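PDB 6ZYV: CIR protein from Plasmodium chabaudi chabaudi, which belongs to a Plasmodium-interspersed repeat (PIR) family of variant antigens linked to infected red blood cells, its precise function being unknown. Local coordinates for residues Lys143-Leu146 / Met147-Lys151. The protein carries 5 engineered substitutions. Sequence-based numbering, arbitrary orientation.
Sequences KIDL and MNMNK
Asn148 and Asn150 each turn a side-chain amide back onto a carbonyl four residues earlier, in a local contact along the last turns of helix 134-149. At Ile144, the backbone N of Asn148 bonds to the carbonyl O in the usual helical way, and a second, nearly straight bond comes from Asn148 ND2 to Ile144 O at 3.1 Å (N-H...O 170°). That oxygen lies almost in the amide plane of Asn148, yet ND2 stands above the plane of the carbonyl, clear of its lone pairs. The side chains of Ile144 and Asn148 lie alongside each other, pointing the same way, with the isoleucine CG2 methyl 4.0 Å from Asn148 ND2.

Leu146 O is also gripped twice, by Asn150 N at 3.2 Å and by Asn150 ND2 at 3.0 Å, and here the two donors come from opposite faces of the carbonyl plane. Asn150 is the first residue to leave helical geometry; with CG beside its own backbone N (chi1 -70°), the amide folds back over the helix end. The same ND2 also donates to Ser207 O, joining this end to helix 206-211.

Met149, bent at chi2 (-46°), lays its CE methyl against the Asp145 carboxylate, 3.5 Å from OD2. Met147 is buried, its side chain packing on Ile92 and Leu93 of helix 81-101, on Leu110 and on Ile211. The polar side chains would be expected to reinforce the closing turns, since two carbonyls each take a second N-H and the buried Asn150 amide bridges to helix 206-211.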
ATOM      1  N   LYS A 143      11.671   4.489  -3.533  1.00 42.10           N
ATOM      2  CA  LYS A 143      10.234   4.575  -3.318  1.00 42.21           C
ATOM      3  C   LYS A 143       9.866   5.879  -2.624  1.00 42.68           C
ATOM      4  O   LYS A 143       8.898   6.511  -3.029  1.00 42.29           O
ATOM      5  CB  LYS A 143       9.683   3.332  -2.585  1.00 42.90           C
ATOM      6  CG  LYS A 143       9.925   2.009  -3.306  1.00 46.67           C
ATOM      7  CD  LYS A 143       9.270   1.945  -4.699  1.00 50.62           C
ATOM      8  CE  LYS A 143       9.516   0.632  -5.442  1.00 53.33           C
ATOM      9  NZ  LYS A 143       8.685   0.505  -6.701  1.00 54.52           N
ATOM     10  N   ILE A 144      10.679   6.326  -1.638  1.00 43.38           N
ATOM     11  CA  ILE A 144      10.444   7.604  -0.945  1.00 44.05           C
ATOM     12  C   ILE A 144      10.594   8.777  -1.932  1.00 44.92           C
ATOM     13  O   ILE A 144       9.756   9.683  -1.961  1.00 45.51           O
ATOM     14  CB  ILE A 144      11.373   7.742   0.299  1.00 44.47           C
ATOM     15  CG1 ILE A 144      10.912   6.832   1.415  1.00 45.66           C
ATOM     16  CG2 ILE A 144      11.504   9.198   0.783  1.00 44.62           C
ATOM     17  CD1 ILE A 144      11.952   6.672   2.526  1.00 47.85           C
ATOM     18  N   ASP A 145      11.612   8.716  -2.778  1.00 45.25           N
ATOM     19  CA  ASP A 145      11.855   9.743  -3.782  1.00 46.39           C
ATOM     20  C   ASP A 145      10.722   9.783  -4.813  1.00 44.97           C
ATOM     21  O   ASP A 145      10.303  10.864  -5.218  1.00 45.38           O
ATOM     22  CB  ASP A 145      13.211   9.529  -4.450  1.00 52.28           C
ATOM     23  CG  ASP A 145      13.689  10.732  -5.231  1.00 65.28           C
ATOM     24  OD1 ASP A 145      13.547  11.871  -4.716  1.00 70.10           O
ATOM     25  OD2 ASP A 145      14.202  10.546  -6.365  1.00 69.35           O
ATOM     26  N   LEU A 146      10.181   8.614  -5.181  1.00 43.04           N
ATOM     27  CA  LEU A 146       9.054   8.510  -6.077  1.00 41.91           C
ATOM     28  C   LEU A 146       7.813   9.138  -5.457  1.00 40.62           C
ATOM     29  O   LEU A 146       7.080   9.799  -6.173  1.00 40.32           O
ATOM     30  CB  LEU A 146       8.772   7.058  -6.436  1.00 41.41           C
ATOM     31  CG  LEU A 146       9.632   6.499  -7.543  1.00 43.36           C
ATOM     32  CD1 LEU A 146       9.440   4.999  -7.648  1.00 43.95           C
ATOM     33  CD2 LEU A 146       9.391   7.255  -8.891  1.00 42.26           C
ATOM     34  N   MET A 147       7.583   8.959  -4.153  1.00 39.93           N
ATOM     35  CA  MET A 147       6.432   9.582  -3.491  1.00 40.45           C
ATOM     36  C   MET A 147       6.542  11.092  -3.513  1.00 43.15           C
ATOM     37  O   MET A 147       5.537  11.763  -3.733  1.00 43.12           O
ATOM     38  CB  MET A 147       6.216   9.046  -2.059  1.00 40.14           C
ATOM     39  CG  MET A 147       6.027   7.527  -1.996  1.00 40.34           C
ATOM     40  SD  MET A 147       4.498   6.895  -2.707  1.00 43.57           S
ATOM     41  CE  MET A 147       5.036   6.392  -4.330  1.00 40.52           C
ATOM     42  N   ASN A 148       7.771  11.628  -3.342  1.00 45.56           N
ATOM     43  CA  ASN A 148       8.043  13.057  -3.388  1.00 49.25           C
ATOM     44  C   ASN A 148       7.931  13.613  -4.790  1.00 50.26           C
ATOM     45  O   ASN A 148       7.417  14.705  -4.956  1.00 50.92           O
ATOM     46  CB  ASN A 148       9.419  13.373  -2.791  1.00 53.03           C
ATOM     47  CG  ASN A 148       9.355  13.509  -1.298  1.00 59.06           C
ATOM     48  OD1 ASN A 148       9.118  14.612  -0.782  1.00 61.88           O
ATOM     49  ND2 ASN A 148       9.514  12.394  -0.582  1.00 59.72           N
ATOM     50  N   MET A 149       8.381  12.865  -5.799  1.00 50.55           N
ATOM     51  CA  MET A 149       8.285  13.294  -7.201  1.00 51.84           C
ATOM     52  C   MET A 149       6.826  13.399  -7.671  1.00 51.74           C
ATOM     53  O   MET A 149       6.513  14.193  -8.554  1.00 52.60           O
ATOM     54  CB  MET A 149       9.034  12.316  -8.121  1.00 53.32           C
ATOM     55  CG  MET A 149      10.567  12.369  -8.029  1.00 58.51           C
ATOM     56  SD  MET A 149      11.322  14.006  -8.030  1.00 77.12           S
ATOM     57  CE  MET A 149      13.109  13.561  -7.830  1.00 81.77           C
ATOM     58  N   ASN A 150       5.937  12.599  -7.084  1.00 50.39           N
ATOM     59  CA  ASN A 150       4.522  12.555  -7.424  1.00 49.64           C
ATOM     60  C   ASN A 150       3.657  13.112  -6.276  1.00 49.93           C
ATOM     61  O   ASN A 150       2.468  12.830  -6.274  1.00 49.09           O
ATOM     62  CB  ASN A 150       4.116  11.070  -7.635  1.00 48.97           C
ATOM     63  CG  ASN A 150       4.685  10.411  -8.879  1.00 49.60           C
ATOM     64  OD1 ASN A 150       4.337  10.761 -10.005  1.00 50.63           O
ATOM     65  ND2 ASN A 150       5.547   9.428  -8.702  1.00 46.74           N
ATOM     66  N   LYS A 151       4.236  13.848  -5.282  1.00 50.89           N
ATOM     67  CA  LYS A 151       3.528  14.276  -4.067  1.00 51.67           C
ATOM     68  C   LYS A 151       2.173  14.932  -4.332  1.00 52.78           C
ATOM     69  O   LYS A 151       1.224  14.627  -3.609  1.00 52.51           O
ATOM     70  CB  LYS A 151       4.394  15.139  -3.143  1.00 53.42           C
ATOM     71  CG  LYS A 151       4.907  16.445  -3.722  1.00 57.77           C
ATOM     72  CD  LYS A 151       5.637  17.234  -2.641  1.00 62.86           C
ATOM     73  CE  LYS A 151       6.511  18.320  -3.198  1.00 68.26           C
ATOM     74  NZ  LYS A 151       7.839  17.787  -3.607  1.00 70.52           N
TER